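Local coordinates for arylesterase (Sulfolobus solfataricus, PDB 5L2P), which hydrolyses aromatic esters such as phenyl acetate, p-nitrophenyl esters of fatty acids and the organophosphate paraoxon, as a serine esterase of the GDXG lipolytic family, at residues R99-S102 with N103-C107; P118-K121 with F122-V126; A191-S194 with M195-R199; D251-R254 with D255-E258; P287-S290 with R291-V295. All coordinates share one frame; numbering follows the deposited sequence.

Contact 1: R99-S102 with N103-C107; sequences RILS and NSCEC
Ser102 and Cys107 meet at the C-terminal end of helix 95-105, the crossover helix of the beta-alpha-beta unit that links parallel strands 77-81 and 108-112. The exit has the marks of a Schellman motif. Glu106 takes a positive phi of 60°, and Cys107 N then reaches back to Ser102 O at 3.3 Å, in the plane of that carbonyl. Glu106 N adds a weak bond to the same oxygen. Upstream the helix is regular, and Leu101 O receives Cys105 N at 2.8 Å. The sulfur of Cys105 lies beside the isobutyl end of its partner, Leu101 CD1 to Cys105 SG 3.8 Å, on the flank that also faces strand 77-81 through Leu101 and Val78. Ile100 O has two donors from one residue: Ser104 N at 3.0 Å and Ser104 OG at 2.9 Å, coming from opposite faces of the carbonyl plane. The hydroxyl is brought there because it lies anti to its own carbonyl carbon (chi1 -64°), folded back along the helix. The Asn103 amide bonds outside the helix, to Pro46 O and Ile70 N, while the Glu106 carboxylate bonds Thr73 and forms a salt bridge with Lys302. The last link is made by the Ser102 hydroxyl, which swings beside its own carbonyl carbon (chi1 -177°) and donates to the carbonyl beyond the turn, Ser102 OG to Cys107 O 3.0 Å.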
loop_
_atom_site.group_PDB
_atom_site.type_symbol
_atom_site.label_atom_id
_atom_site.label_comp_id
_atom_site.label_asym_id
_atom_site.label_seq_id
_atom_site.Cartn_x
_atom_site.Cartn_y
_atom_site.Cartn_z
ATOM N N ARG A 99 -16.863 24.404 18.616
ATOM C CA ARG A 99 -17.231 25.746 18.150
ATOM C C ARG A 99 -17.238 25.835 16.629
ATOM O O ARG A 99 -18.187 26.343 16.047
ATOM C CB ARG A 99 -16.260 26.816 18.684
ATOM C CG ARG A 99 -16.398 27.063 20.146
ATOM C CD ARG A 99 -15.104 27.612 20.774
ATOM N NE ARG A 99 -15.363 28.122 22.099
ATOM C CZ ARG A 99 -15.959 29.281 22.341
ATOM N NH1 ARG A 99 -16.319 30.075 21.366
ATOM N NH2 ARG A 99 -16.172 29.681 23.585
ATOM N N ILE A 100 -16.161 25.375 15.994
ATOM C CA ILE A 100 -16.092 25.354 14.533
ATOM C C ILE A 100 -17.187 24.446 13.959
ATOM O O ILE A 100 -17.797 24.769 12.931
ATOM C CB ILE A 100 -14.736 24.877 14.032
ATOM C CG1 ILE A 100 -13.636 25.857 14.448
ATOM C CG2 ILE A 100 -14.720 24.760 12.511
ATOM C CD1 ILE A 100 -12.241 25.253 14.380
ATOM N N LEU A 101 -17.455 23.324 14.626
ATOM C CA LEU A 101 -18.424 22.361 14.122
ATOM C C LEU A 101 -19.831 22.926 14.149
ATOM O O LEU A 101 -20.602 22.791 13.168
ATOM C CB LEU A 101 -18.350 21.047 14.911
ATOM C CG LEU A 101 -19.269 19.901 14.422
ATOM C CD1 LEU A 101 -18.939 19.407 13.020
ATOM C CD2 LEU A 101 -19.162 18.789 15.435
ATOM N N SER A 102 -20.147 23.556 15.265
ATOM C CA SER A 102 -21.432 24.228 15.464
ATOM C C SER A 102 -21.690 25.305 14.405
ATOM O O SER A 102 -22.770 25.391 13.852
ATOM C CB SER A 102 -21.472 24.853 16.876
ATOM O OG SER A 102 -22.732 25.457 17.156
ATOM N N ASN A 103 -20.690 26.136 14.145
ATOM C CA ASN A 103 -20.832 27.229 13.187
ATOM C C ASN A 103 -20.963 26.726 11.766
ATOM O O ASN A 103 -21.701 27.288 10.986
ATOM C CB ASN A 103 -19.647 28.186 13.298
ATOM C CG ASN A 103 -19.677 29.017 14.584
ATOM O OD1 ASN A 103 -20.724 29.211 15.182
ATOM N ND2 ASN A 103 -18.519 29.516 15.002
ATOM N N SER A 104 -20.236 25.653 11.440
ATOM C CA SER A 104 -20.259 25.061 10.103
ATOM C C SER A 104 -21.579 24.344 9.861
ATOM O O SER A 104 -22.173 24.471 8.800
ATOM C CB SER A 104 -19.151 24.045 9.956
ATOM O OG SER A 104 -17.893 24.653 10.059
ATOM N N CYS A 105 -22.017 23.569 10.853
ATOM C CA CYS A 105 -23.322 22.906 10.811
ATOM C C CYS A 105 -24.482 23.889 10.874
ATOM O O CYS A 105 -25.570 23.591 10.376
ATOM C CB CYS A 105 -23.475 21.954 11.999
ATOM S SG CYS A 105 -22.425 20.504 11.878
ATOM N N GLU A 106 -24.254 25.028 11.533
ATOM C CA GLU A 106 -25.278 26.023 11.821
ATOM C C GLU A 106 -26.380 25.399 12.656
ATOM O O GLU A 106 -27.592 25.587 12.404
ATOM C CB GLU A 106 -25.809 26.649 10.530
ATOM C CG GLU A 106 -24.739 27.446 9.802
ATOM C CD GLU A 106 -25.171 27.907 8.419
ATOM O OE1 GLU A 106 -26.387 28.172 8.222
ATOM O OE2 GLU A 106 -24.276 27.981 7.532
ATOM N N CYS A 107 -25.940 24.634 13.658
ATOM C CA CYS A 107 -26.851 23.931 14.527
ATOM C C CYS A 107 -26.246 23.743 15.892
ATOM O O CYS A 107 -25.084 23.983 16.109
ATOM C CB CYS A 107 -27.203 22.570 13.921
ATOM S SG CYS A 107 -25.957 21.290 14.206
#

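Contact 2: P118-K121 with F122-V126; sequences PEYK and FPTAV
Thr124 folds its side chain back over the turn that precedes it and meets both Lys121 and Tyr120. Its CB already lies 3.3 Å from Lys121 O. From there the two branches part. The hydroxyl, set anti to the carbonyl carbon of Thr124 (chi1 -55°), donates to Lys121, with OG1 2.8 Å from O and nearly in line with the C=O bond. The methyl goes to the residue before Lys121, Thr124 CG2 to Tyr120 CB 3.8 Å, beside the root of a ring that itself makes a cation-pi contact with Arg115. Lys121 O has a second donor, Thr124 N at 3.0 Å, which arrives in the carbonyl plane on a lone pair with an N-H...O angle of 163°. One residue therefore grips the oxygen twice, by backbone and side chain. With a valine here, Lys121 O would lose the hydroxyl donor but keep the backbone N-H, and the turn would probably be held to the helix less firmly. Between the bonded residues the Phe122-Pro123 peptide is cis, and Pro123 CB lies 3.7 Å above the plane of the Phe122 ring, over its centre. The Lys121 ammonium runs away from the turn to Met216 O and Ile218 O, at the end of helix 212-217, while Phe122 reaches Phe229. The cis proline at the third position, closed by the bond from Thr124 N to Lys121 O, is the mark of a type VIa beta turn; here it leads from the loop after strand 108-112 into helix 124-138 of the alpha/beta hydrolase fold.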
loop_
_atom_site.group_PDB
_atom_site.type_symbol
_atom_site.label_atom_id
_atom_site.label_comp_id
_atom_site.label_asym_id
_atom_site.label_seq_id
_atom_site.Cartn_x
_atom_site.Cartn_y
_atom_site.Cartn_z
ATOM N N PRO A 118 -8.316 5.186 34.208
ATOM C CA PRO A 118 -8.567 3.927 34.903
ATOM C C PRO A 118 -9.631 3.959 36.024
ATOM O O PRO A 118 -9.956 2.912 36.571
ATOM C CB PRO A 118 -7.196 3.617 35.517
ATOM C CG PRO A 118 -6.641 4.941 35.861
ATOM C CD PRO A 118 -7.104 5.851 34.741
ATOM N N GLU A 119 -10.174 5.123 36.347
ATOM C CA GLU A 119 -11.158 5.223 37.425
ATOM C C GLU A 119 -12.409 4.434 37.039
ATOM O O GLU A 119 -12.914 3.658 37.818
ATOM C CB GLU A 119 -11.526 6.691 37.703
ATOM C CG GLU A 119 -10.364 7.530 38.235
ATOM C CD GLU A 119 -9.551 8.240 37.147
ATOM O OE1 GLU A 119 -9.539 7.774 35.972
ATOM O OE2 GLU A 119 -8.880 9.245 37.469
ATOM N N TYR A 120 -12.911 4.654 35.836
ATOM C CA TYR A 120 -14.107 3.981 35.351
ATOM C C TYR A 120 -13.778 3.231 34.070
ATOM O O TYR A 120 -13.438 3.831 33.038
ATOM C CB TYR A 120 -15.205 4.987 35.090
ATOM C CG TYR A 120 -15.630 5.716 36.330
ATOM C CD1 TYR A 120 -15.001 6.924 36.703
ATOM C CD2 TYR A 120 -16.644 5.213 37.146
ATOM C CE1 TYR A 120 -15.388 7.610 37.832
ATOM C CE2 TYR A 120 -17.031 5.892 38.291
ATOM C CZ TYR A 120 -16.412 7.094 38.626
ATOM O OH TYR A 120 -16.805 7.781 39.761
ATOM N N LYS A 121 -13.855 1.913 34.155
ATOM C CA LYS A 121 -13.441 1.062 33.077
ATOM C C LYS A 121 -14.587 0.873 32.094
ATOM O O LYS A 121 -15.737 1.221 32.390
ATOM C CB LYS A 121 -12.985 -0.298 33.606
ATOM C CG LYS A 121 -11.596 -0.256 34.233
ATOM C CD LYS A 121 -11.045 -1.657 34.426
ATOM C CE LYS A 121 -9.682 -1.597 35.056
ATOM N NZ LYS A 121 -8.630 -1.405 34.027
ATOM N N PHE A 122 -14.249 0.329 30.919
ATOM C CA PHE A 122 -15.234 -0.153 29.984
ATOM C C PHE A 122 -16.276 -1.018 30.718
ATOM O O PHE A 122 -15.909 -1.841 31.551
ATOM C CB PHE A 122 -14.534 -0.974 28.893
ATOM C CG PHE A 122 -15.468 -1.690 27.971
ATOM C CD1 PHE A 122 -15.984 -1.070 26.853
ATOM C CD2 PHE A 122 -15.820 -3.013 28.222
ATOM C CE1 PHE A 122 -16.841 -1.759 25.991
ATOM C CE2 PHE A 122 -16.682 -3.705 27.366
ATOM C CZ PHE A 122 -17.199 -3.076 26.252
ATOM N N PRO A 123 -17.566 -0.855 30.400
ATOM C CA PRO A 123 -18.163 -0.017 29.349
ATOM C C PRO A 123 -18.737 1.352 29.813
ATOM O O PRO A 123 -19.622 1.878 29.156
ATOM C CB PRO A 123 -19.296 -0.922 28.833
ATOM C CG PRO A 123 -19.773 -1.577 30.077
ATOM C CD PRO A 123 -18.575 -1.733 31.007
ATOM N N THR A 124 -18.219 1.922 30.897
ATOM C CA THR A 124 -18.796 3.127 31.500
ATOM C C THR A 124 -18.883 4.286 30.525
ATOM O O THR A 124 -19.951 4.858 30.340
ATOM C CB THR A 124 -17.968 3.593 32.729
ATOM O OG1 THR A 124 -17.843 2.537 33.679
ATOM C CG2 THR A 124 -18.627 4.792 33.445
ATOM N N ALA A 125 -17.770 4.608 29.865
ATOM C CA ALA A 125 -17.747 5.674 28.822
ATOM C C ALA A 125 -18.798 5.492 27.730
ATOM O O ALA A 125 -19.423 6.466 27.292
ATOM C CB ALA A 125 -16.375 5.772 28.164
ATOM N N VAL A 126 -19.013 4.245 27.297
ATOM C CA VAL A 126 -19.964 3.985 26.215
ATOM C C VAL A 126 -21.380 4.291 26.667
ATOM O O VAL A 126 -22.169 4.918 25.941
ATOM C CB VAL A 126 -19.898 2.530 25.714
ATOM C CG1 VAL A 126 -20.921 2.311 24.597
ATOM C CG2 VAL A 126 -18.478 2.206 25.246
#

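Contact 3: A191-S194 with M195-R199; sequences ASKS and MNRYR
Ser192 OG accepts from Met195 N at 3.1 Å (N-H...O 161°), the N-cap bond that starts the short helix 193-197. With chi1 at 83° the hydroxyl sits between its own backbone N and carbonyl carbon, turned toward the N-H of Met195. Ser192 O serves the same turn: Asn196 ND2 comes to it at 2.8 Å, with the oxygen 15° out of the amide plane, and Asn196 N adds a weak bond. Further along, Arg197 N bonds Lys193 O at 2.9 Å and Tyr198 N bonds Ser194 O at 3.0 Å. Above the helix surface Lys193 and Arg197 cross obliquely, the aliphatic part of the lysine lying over the guanidinium, with CD of Lys193 3.9 Å above the centre of the Arg197 plane. Their charged ends come to 4.1 Å between Lys193 NZ and Arg197 NH2, which neighbouring subunits of the four-chain crystal assembly probably offset: Arg197 forms a salt bridge with Glu249 of a third subunit and Lys193 with Glu258 of a second. In the next shell Asp189 holds the Ser192 hydroxyl, and Leu190 O takes another bond from Asn196 ND2. The Ser194 hydroxyl bonds Pro252 O, beside the inferred catalytic acid Asp251. The Tyr198 ring, edge-to-face with Tyr250 and Tyr202, lies about 6 Å from the Asp251 side chain. This is a serine-capped single-turn helix, laid against the acid loop of the alpha/beta hydrolase and shared with two other subunits.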
loop_
_atom_site.group_PDB
_atom_site.type_symbol
_atom_site.label_atom_id
_atom_site.label_comp_id
_atom_site.label_asym_id
_atom_site.label_seq_id
_atom_site.Cartn_x
_atom_site.Cartn_y
_atom_site.Cartn_z
ATOM N N ALA A 191 -2.209 -6.438 12.541
ATOM C CA ALA A 191 -1.729 -6.959 11.264
ATOM C C ALA A 191 -1.557 -5.915 10.165
ATOM O O ALA A 191 -0.783 -6.139 9.245
ATOM C CB ALA A 191 -2.634 -8.079 10.807
ATOM N N SER A 192 -2.226 -4.774 10.262
ATOM C CA SER A 192 -2.213 -3.805 9.173
ATOM C C SER A 192 -0.879 -3.093 8.985
ATOM O O SER A 192 -0.051 -3.052 9.861
ATOM C CB SER A 192 -3.300 -2.748 9.356
ATOM O OG SER A 192 -2.877 -1.708 10.228
ATOM N N LYS A 193 -0.683 -2.560 7.791
ATOM C CA LYS A 193 0.523 -1.839 7.468
ATOM C C LYS A 193 0.627 -0.522 8.263
ATOM O O LYS A 193 1.714 -0.165 8.770
ATOM C CB LYS A 193 0.576 -1.501 5.984
ATOM C CG LYS A 193 0.866 -2.705 5.139
ATOM C CD LYS A 193 2.326 -3.104 5.174
ATOM C CE LYS A 193 2.557 -4.477 4.615
ATOM N NZ LYS A 193 4.021 -4.733 4.677
ATOM N N SER A 194 -0.485 0.209 8.325
ATOM C CA SER A 194 -0.498 1.486 9.027
ATOM C C SER A 194 -0.080 1.292 10.499
ATOM O O SER A 194 0.724 2.056 10.982
ATOM C CB SER A 194 -1.891 2.154 8.926
ATOM O OG SER A 194 -2.866 1.470 9.643
ATOM N N MET A 195 -0.591 0.251 11.151
ATOM C CA MET A 195 -0.305 -0.023 12.531
ATOM C C MET A 195 1.184 -0.290 12.770
ATOM O O MET A 195 1.820 0.346 13.637
ATOM C CB MET A 195 -1.145 -1.187 13.052
ATOM C CG MET A 195 -0.851 -1.558 14.520
ATOM S SD MET A 195 -1.172 -0.239 15.734
ATOM C CE MET A 195 -2.953 -0.096 15.606
ATOM N N ASN A 196 1.747 -1.166 11.944
ATOM C CA ASN A 196 3.125 -1.581 12.137
ATOM C C ASN A 196 4.135 -0.505 11.752
ATOM O O ASN A 196 5.200 -0.438 12.322
ATOM C CB ASN A 196 3.378 -2.882 11.369
ATOM C CG ASN A 196 2.750 -4.072 12.052
ATOM O OD1 ASN A 196 3.282 -4.545 13.036
ATOM N ND2 ASN A 196 1.602 -4.536 11.584
ATOM N N ARG A 197 3.784 0.335 10.793
ATOM C CA ARG A 197 4.690 1.346 10.284
ATOM C C ARG A 197 4.639 2.630 11.052
ATOM O O ARG A 197 5.667 3.304 11.201
ATOM C CB ARG A 197 4.368 1.651 8.814
ATOM C CG ARG A 197 4.691 0.567 7.816
ATOM C CD ARG A 197 4.312 0.953 6.381
ATOM N NE ARG A 197 4.953 -0.001 5.473
ATOM C CZ ARG A 197 4.656 -0.180 4.199
ATOM N NH1 ARG A 197 3.700 0.502 3.623
ATOM N NH2 ARG A 197 5.349 -1.057 3.515
ATOM N N TYR A 198 3.468 3.009 11.536
ATOM C CA TYR A 198 3.335 4.333 12.182
ATOM C C TYR A 198 2.937 4.232 13.645
ATOM O O TYR A 198 2.334 5.160 14.182
ATOM C CB TYR A 198 2.312 5.170 11.447
ATOM C CG TYR A 198 2.431 5.102 9.949
ATOM C CD1 TYR A 198 3.631 5.398 9.309
ATOM C CD2 TYR A 198 1.351 4.748 9.177
ATOM C CE1 TYR A 198 3.752 5.311 7.931
ATOM C CE2 TYR A 198 1.460 4.665 7.806
ATOM C CZ TYR A 198 2.662 4.937 7.186
ATOM O OH TYR A 198 2.796 4.908 5.808
ATOM N N ARG A 199 3.283 3.120 14.290
ATOM C CA ARG A 199 2.994 2.947 15.704
ATOM C C ARG A 199 4.101 3.546 16.573
ATOM O O ARG A 199 4.227 3.189 17.723
ATOM C CB ARG A 199 2.798 1.457 16.022
ATOM C CG ARG A 199 4.047 0.650 15.782
ATOM C CD ARG A 199 3.881 -0.811 16.153
ATOM N NE ARG A 199 5.171 -1.356 16.561
ATOM C CZ ARG A 199 5.361 -2.152 17.588
ATOM N NH1 ARG A 199 4.323 -2.546 18.326
ATOM N NH2 ARG A 199 6.584 -2.561 17.855
#

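Contact 4: D251-R254 with D255-E258; sequences DPLR and DQGE
Arg254 and Asp255 pair at the start of helix 254-266, just behind the acid turn of the alpha/beta hydrolase fold, whose Asp251 is the inferred triad aspartate. The charged contact comes first. Arg254 grips one oxygen side-on with two nitrogens, NE to Asp255 OD1 at 3.0 Å and NH2 to the same OD1 at 3.2 Å. Asp255 OD1 lies in the guanidinium plane, but the carboxylate is turned 47° against it. A bend at chi3 (73°) brings the arginine head round to its neighbour. The other oxygen, Asp255 OD2, bonds Ser194 N of helix 193-197. Glu258 runs obliquely past the Arg254 chain to Arg275 and to Lys193 of a second subunit. Of the backbone bonds, Gly257 N to Leu253 O (3.2 Å) and Glu258 N to Arg254 O (3.1 Å) start the helix. In van der Waals contact, Leu253 and Gln256 lie side by side, CD2 of the leucine 3.4 Å from NE2 of the glutamine, whose OE1 bonds Val186 N and Tyr187 N. A type I turn from Asp251 to Arg254 carries an Asx turn: while Asp251 OD2 bonds His281 ND1, Asp251 OD1 receives Leu253 N at 2.9 Å from above the carboxylate plane.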
loop_
_atom_site.group_PDB
_atom_site.type_symbol
_atom_site.label_atom_id
_atom_site.label_comp_id
_atom_site.label_asym_id
_atom_site.label_seq_id
_atom_site.Cartn_x
_atom_site.Cartn_y
_atom_site.Cartn_z
ATOM N N ASP A 251 -1.240 7.570 10.376
ATOM C CA ASP A 251 -1.904 7.261 11.604
ATOM C C ASP A 251 -1.908 5.753 11.717
ATOM O O ASP A 251 -2.259 5.065 10.766
ATOM C CB ASP A 251 -3.324 7.786 11.510
ATOM C CG ASP A 251 -4.146 7.586 12.797
ATOM O OD1 ASP A 251 -3.775 6.761 13.669
ATOM O OD2 ASP A 251 -5.192 8.282 12.896
ATOM N N PRO A 252 -1.504 5.219 12.871
ATOM C CA PRO A 252 -1.537 3.753 12.985
ATOM C C PRO A 252 -2.949 3.162 12.882
ATOM O O PRO A 252 -3.099 2.020 12.526
ATOM C CB PRO A 252 -0.889 3.485 14.357
ATOM C CG PRO A 252 -1.014 4.767 15.095
ATOM C CD PRO A 252 -0.905 5.837 14.049
ATOM N N LEU A 253 -3.963 3.936 13.187
ATOM C CA LEU A 253 -5.342 3.475 13.200
ATOM C C LEU A 253 -5.989 3.649 11.833
ATOM O O LEU A 253 -7.201 3.388 11.699
ATOM C CB LEU A 253 -6.180 4.272 14.246
ATOM C CG LEU A 253 -5.693 4.320 15.687
ATOM C CD1 LEU A 253 -6.636 5.181 16.524
ATOM C CD2 LEU A 253 -5.574 2.926 16.284
ATOM N N ARG A 254 -5.219 4.125 10.844
ATOM C CA ARG A 254 -5.760 4.382 9.502
ATOM C C ARG A 254 -6.489 3.195 8.907
ATOM O O ARG A 254 -7.617 3.319 8.457
ATOM C CB ARG A 254 -4.642 4.812 8.567
ATOM C CG ARG A 254 -5.049 5.176 7.136
ATOM C CD ARG A 254 -3.821 5.268 6.219
ATOM N NE ARG A 254 -3.281 3.942 5.929
ATOM C CZ ARG A 254 -2.084 3.692 5.442
ATOM N NH1 ARG A 254 -1.248 4.675 5.184
ATOM N NH2 ARG A 254 -1.729 2.429 5.204
ATOM N N ASP A 255 -5.843 2.035 8.894
ATOM C CA ASP A 255 -6.394 0.877 8.154
ATOM C C ASP A 255 -7.648 0.293 8.793
ATOM O O ASP A 255 -8.593 -0.073 8.074
ATOM C CB ASP A 255 -5.320 -0.190 7.926
ATOM C CG ASP A 255 -4.243 0.282 6.894
ATOM O OD1 ASP A 255 -4.558 1.202 6.100
ATOM O OD2 ASP A 255 -3.108 -0.235 6.891
ATOM N N GLN A 256 -7.721 0.243 10.120
ATOM C CA GLN A 256 -8.939 -0.217 10.816
ATOM C C GLN A 256 -10.123 0.703 10.585
ATOM O O GLN A 256 -11.251 0.222 10.422
ATOM C CB GLN A 256 -8.723 -0.413 12.332
ATOM C CG GLN A 256 -8.454 0.825 13.139
ATOM C CD GLN A 256 -7.961 0.484 14.540
ATOM O OE1 GLN A 256 -8.730 0.459 15.523
ATOM N NE2 GLN A 256 -6.673 0.214 14.643
ATOM N N GLY A 257 -9.892 2.022 10.572
ATOM C CA GLY A 257 -10.943 2.976 10.228
ATOM C C GLY A 257 -11.469 2.775 8.801
ATOM O O GLY A 257 -12.653 2.769 8.569
ATOM N N GLU A 258 -10.581 2.650 7.836
ATOM C CA GLU A 258 -10.986 2.400 6.445
ATOM C C GLU A 258 -11.689 1.044 6.274
ATOM O O GLU A 258 -12.640 0.959 5.555
ATOM C CB GLU A 258 -9.792 2.548 5.504
ATOM C CG GLU A 258 -9.317 4.016 5.425
ATOM C CD GLU A 258 -8.079 4.224 4.562
ATOM O OE1 GLU A 258 -7.348 3.248 4.245
ATOM O OE2 GLU A 258 -7.821 5.378 4.193
#

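Contact 5: P287-S290 with R291-V295; sequences PRTS and RQVTV
Ser290 O is gripped twice by Thr294, one helical turn on. The hydroxyl makes the shorter bond, Thr294 OG1 to Ser290 O 2.8 Å; the backbone Thr294 N adds a weak one at 3.3 Å. Chi1 of -47° lays OG1 back along the helix, anti to its own carbonyl carbon, and leaves the methyl pointing to helix 95-105, where it packs on Leu101. Were Thr294 an alanine, Ser290 O would lose its shorter bond and probably be left to the weak backbone one, with a gap opened against Leu101. The turn before is plain helix: Val293 N bonds Thr289 O at 2.9 Å, and the two beta-branched side chains run on together, CG2 of Thr289 4.3 Å from CG2 of Val293, both against Val276. On the flank away from helix 95-105, Arg288 and Gln292 lie side by side. A bend at chi3 (44°) carries the guanidinium over to the amide, but the planes stand 86° apart and the bond is weak, Arg288 NH1 to Gln292 OE1 3.3 Å. The firmer partner of Arg288 is Glu6, in a salt bridge. The aliphatic part of Gln292 lies along the backbone, CG 3.3 Å from Arg288 O. Arg291 is held by Asp45 and lies on Ile100, while Gln292 packs on Leu300 of a fourth subunit. Such threonine-to-carbonyl bonding is common within alpha-helices; here it belongs to the C-terminal helix 287-305 of the alpha/beta hydrolase fold, set between helix 95-105 and strand 271-276, outermost in this chain's sheet.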
loop_
_atom_site.group_PDB
_atom_site.type_symbol
_atom_site.label_atom_id
_atom_site.label_comp_id
_atom_site.label_asym_id
_atom_site.label_seq_id
_atom_site.Cartn_x
_atom_site.Cartn_y
_atom_site.Cartn_z
ATOM N N PRO A 287 -3.148 22.914 12.680
ATOM C CA PRO A 287 -4.446 23.483 12.979
ATOM C C PRO A 287 -5.242 23.861 11.729
ATOM O O PRO A 287 -6.465 23.830 11.779
ATOM C CB PRO A 287 -4.115 24.735 13.847
ATOM C CG PRO A 287 -2.668 24.960 13.693
ATOM C CD PRO A 287 -2.064 23.625 13.389
ATOM N N ARG A 288 -4.564 24.231 10.651
ATOM C CA ARG A 288 -5.234 24.520 9.366
ATOM C C ARG A 288 -6.011 23.290 8.851
ATOM O O ARG A 288 -7.182 23.390 8.515
ATOM C CB ARG A 288 -4.221 24.977 8.285
ATOM C CG ARG A 288 -4.856 25.234 6.905
ATOM C CD ARG A 288 -3.846 25.589 5.790
ATOM N NE ARG A 288 -2.676 24.707 5.829
ATOM C CZ ARG A 288 -2.608 23.462 5.325
ATOM N NH1 ARG A 288 -3.651 22.887 4.677
ATOM N NH2 ARG A 288 -1.481 22.780 5.463
ATOM N N THR A 289 -5.351 22.137 8.803
ATOM C CA THR A 289 -6.019 20.888 8.393
ATOM C C THR A 289 -7.158 20.483 9.324
ATOM O O THR A 289 -8.228 20.038 8.886
ATOM C CB THR A 289 -5.030 19.730 8.325
ATOM O OG1 THR A 289 -3.956 20.090 7.477
ATOM C CG2 THR A 289 -5.661 18.530 7.741
ATOM N N SER A 290 -6.935 20.657 10.624
ATOM C CA SER A 290 -7.933 20.319 11.631
ATOM C C SER A 290 -9.204 21.146 11.437
ATOM O O SER A 290 -10.321 20.662 11.562
ATOM C CB SER A 290 -7.349 20.541 13.013
ATOM O OG SER A 290 -8.332 20.244 13.989
ATOM N N ARG A 291 -9.009 22.400 11.098
ATOM C CA ARG A 291 -10.128 23.281 10.841
ATOM C C ARG A 291 -10.890 22.878 9.565
ATOM O O ARG A 291 -12.123 22.796 9.551
ATOM C CB ARG A 291 -9.654 24.745 10.735
ATOM C CG ARG A 291 -10.761 25.702 10.393
ATOM C CD ARG A 291 -10.211 27.077 10.221
ATOM N NE ARG A 291 -9.825 27.612 11.524
ATOM C CZ ARG A 291 -10.676 28.181 12.392
ATOM N NH1 ARG A 291 -11.975 28.281 12.116
ATOM N NH2 ARG A 291 -10.216 28.649 13.544
ATOM N N GLN A 292 -10.137 22.655 8.499
ATOM C CA GLN A 292 -10.694 22.295 7.189
ATOM C C GLN A 292 -11.510 21.030 7.233
ATOM O O GLN A 292 -12.614 20.990 6.665
ATOM C CB GLN A 292 -9.584 22.154 6.150
ATOM C CG GLN A 292 -9.014 23.502 5.719
ATOM C CD GLN A 292 -7.919 23.367 4.717
ATOM O OE1 GLN A 292 -6.946 22.620 4.922
ATOM N NE2 GLN A 292 -8.055 24.086 3.615
ATOM N N VAL A 293 -11.015 20.025 7.938
ATOM C CA VAL A 293 -11.774 18.775 8.107
ATOM C C VAL A 293 -13.085 19.008 8.814
ATOM O O VAL A 293 -14.126 18.460 8.396
ATOM C CB VAL A 293 -10.924 17.681 8.803
ATOM C CG1 VAL A 293 -11.737 16.462 9.187
ATOM C CG2 VAL A 293 -9.767 17.248 7.907
ATOM N N THR A 294 -13.047 19.803 9.905
ATOM C CA THR A 294 -14.270 20.115 10.703
ATOM C C THR A 294 -15.298 20.880 9.860
ATOM O O THR A 294 -16.493 20.628 9.949
ATOM C CB THR A 294 -13.947 20.927 11.982
ATOM O OG1 THR A 294 -12.848 20.318 12.656
ATOM C CG2 THR A 294 -15.099 20.921 12.923
ATOM N N VAL A 295 -14.808 21.828 9.061
ATOM C CA VAL A 295 -15.676 22.603 8.170
ATOM C C VAL A 295 -16.313 21.733 7.070
ATOM O O VAL A 295 -17.500 21.892 6.774
ATOM C CB VAL A 295 -14.896 23.779 7.537
ATOM C CG1 VAL A 295 -15.609 24.390 6.353
ATOM C CG2 VAL A 295 -14.672 24.853 8.574
#

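Overall arrangement
Contact 2 lies at the surface, contact 1 is partly buried, and contacts 3, 4 and 5 are buried. Contacts 1 and 5 belong to two helices packed on each other, with Ser104 OG 3.6 Å from Val295 CG2; both add a hydroxyl-to-carbonyl bond, and so does contact 2, which stands apart, its centre about 29 Å from that of contact 1. Contacts 3 and 4, with centres about 8 Å apart, are joined by probable hydrogen bonds beside the inferred catalytic acid. Their chemistry is the most charged, and both touch the second subunit, whereas contact 5 reaches the fourth mainly through packing. Contacts 1 and 2 touch no other chain.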